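Local coordinates for FMN-dependent nitronate monooxygenase (Shewanella oneidensis, PDB 5LSM), which binds FMN and probably uses it to oxidise propionate 3-nitronate with molecular oxygen, a detoxifying nitronate monooxygenase reaction, at residues A[84-89]-A[291-296]. Numbering follows the deposited sequence.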
# COMPACT_ATOMS: atom_id res chain seq x y z
N ALA A 84 11.88 28.30 13.83
CA ALA A 84 11.52 29.68 13.57
C ALA A 84 11.15 29.89 12.10
O ALA A 84 10.24 30.64 11.80
CB ALA A 84 12.67 30.60 13.97
N ALA A 85 11.86 29.22 11.19
CA ALA A 85 11.54 29.31 9.75
C ALA A 85 10.19 28.68 9.39
O ALA A 85 9.54 29.10 8.43
CB ALA A 85 12.63 28.67 8.91
N TRP A 86 9.83 27.61 10.09
CA TRP A 86 8.56 26.93 9.88
C TRP A 86 7.43 27.82 10.37
O TRP A 86 6.41 27.98 9.71
CB TRP A 86 8.54 25.58 10.62
CG TRP A 86 7.29 24.81 10.44
CD1 TRP A 86 6.48 24.35 11.42
CD2 TRP A 86 6.70 24.41 9.19
NE1 TRP A 86 5.40 23.71 10.87
CE2 TRP A 86 5.51 23.72 9.50
CE3 TRP A 86 7.05 24.57 7.85
CZ2 TRP A 86 4.68 23.19 8.52
CZ3 TRP A 86 6.23 24.05 6.87
CH2 TRP A 86 5.05 23.37 7.21
N LEU A 87 7.64 28.41 11.55
CA LEU A 87 6.69 29.36 12.13
C LEU A 87 6.41 30.50 11.15
O LEU A 87 5.26 30.86 10.92
CB LEU A 87 7.26 29.92 13.45
CG LEU A 87 6.38 29.96 14.70
CD1 LEU A 87 5.33 28.86 14.73
CD2 LEU A 87 7.27 29.87 15.94
N GLU A 88 7.47 31.01 10.53
CA GLU A 88 7.38 32.11 9.57
C GLU A 88 6.51 31.71 8.39
O GLU A 88 5.72 32.50 7.90
CB GLU A 88 8.78 32.48 9.07
CG GLU A 88 8.83 33.75 8.23
CD GLU A 88 10.18 33.94 7.54
OE1 GLU A 88 11.17 33.29 7.95
OE2 GLU A 88 10.24 34.76 6.59
N GLN A 89 6.69 30.47 7.93
CA GLN A 89 5.89 29.93 6.84
C GLN A 89 4.38 29.86 7.12
O GLN A 89 3.56 29.95 6.20
CB GLN A 89 6.37 28.54 6.51
CG GLN A 89 7.77 28.48 5.96
CD GLN A 89 7.86 27.56 4.77
OE1 GLN A 89 6.94 27.52 3.93
NE2 GLN A 89 8.93 26.79 4.70
N ASN A 291 6.38 17.78 3.68
CA ASN A 291 7.15 19.03 3.60
C ASN A 291 8.51 18.93 4.27
O ASN A 291 8.61 18.67 5.47
CB ASN A 291 6.34 20.18 4.20
CG ASN A 291 6.85 21.55 3.76
OD1 ASN A 291 8.05 21.83 3.81
ND2 ASN A 291 5.93 22.42 3.37
N GLU A 292 9.54 19.30 3.53
CA GLU A 292 10.93 19.11 3.95
C GLU A 292 11.36 20.13 5.01
O GLU A 292 12.35 19.93 5.71
CB GLU A 292 11.84 19.19 2.72
CG GLU A 292 11.46 18.24 1.58
CD GLU A 292 10.19 18.64 0.80
OE1 GLU A 292 9.88 19.85 0.67
OE2 GLU A 292 9.51 17.73 0.28
N ALA A 293 10.56 21.20 5.18
CA ALA A 293 10.89 22.31 6.10
C ALA A 293 10.40 22.14 7.55
O ALA A 293 10.77 22.91 8.42
CB ALA A 293 10.34 23.61 5.52
N VAL A 294 9.53 21.16 7.80
CA VAL A 294 9.00 20.90 9.13
C VAL A 294 10.09 20.41 10.09
O VAL A 294 10.90 19.58 9.73
CB VAL A 294 7.90 19.84 9.06
CG1 VAL A 294 7.24 19.64 10.42
CG2 VAL A 294 6.86 20.25 8.02
N PRO A 295 10.09 20.92 11.33
CA PRO A 295 11.10 20.45 12.26
C PRO A 295 10.98 18.97 12.63
O PRO A 295 9.90 18.37 12.54
CB PRO A 295 10.89 21.33 13.50
CG PRO A 295 9.57 22.01 13.31
CD PRO A 295 9.36 22.09 11.84
N ASP A 296 12.08 18.42 13.13
CA ASP A 296 12.12 17.03 13.53
C ASP A 296 11.09 16.71 14.62
O ASP A 296 10.71 17.57 15.41
CB ASP A 296 13.51 16.66 14.01
CG ASP A 296 14.53 16.66 12.89
OD1 ASP A 296 14.12 16.55 11.72
OD2 ASP A 296 15.74 16.76 13.19
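Trp86, on the last turn of helix 80-89, lays its indole against the loop 291-296, which runs between helices 282-287 and 301-313. Its CG is anti to the backbone N, which carries the ring out from the helix and along the loop. Ala293 is the loop residue most covered by the helix: its methyl touches both helix side chains, with CB 4.1 Å from Trp86 CE3 and 3.6 Å from NE2 of Gln89. Val294, side by side with the indole, sets CG2 over one face of the six-membered ring, 3.8 Å from the centroid and 16° off the normal, a CH-pi contact that also brings CG2 to 3.7 Å from Trp86 CZ2. Nearer the helix, Pro295 crosses the indole at about a right angle, its CD 3.7 Å from Trp86 CD1. At the far end of the ring Asn291 meets Trp86 tip to tip, ND2 lying near the ring plane 3.9 Å from CZ3, with the amide turned 72° from the indole. That amide is held from within the loop: OD1 accepts from Ala293 N on an in-plane lone pair (2.9 Å, N-H...O 164°), an Asx turn overlapping the type I turn Asn291-Val294, while ND2 donates to Met287 O at the end of helix 282-287. Phe283, Met287, Leu270 and Ala303 also touch Trp86, so the indole packs among both flanking helices. An alanine in place of Trp86 would remove the ring over which Val294, Ala293 and Pro295 pack and would probably loosen helix 80-89 against the loop. Away from the FMN site, the two segments thus meet chiefly by apolar and CH-pi packing, whereas the amide of Asn291 spends its polar atoms on shaping the turn and tying it to helix 282-287.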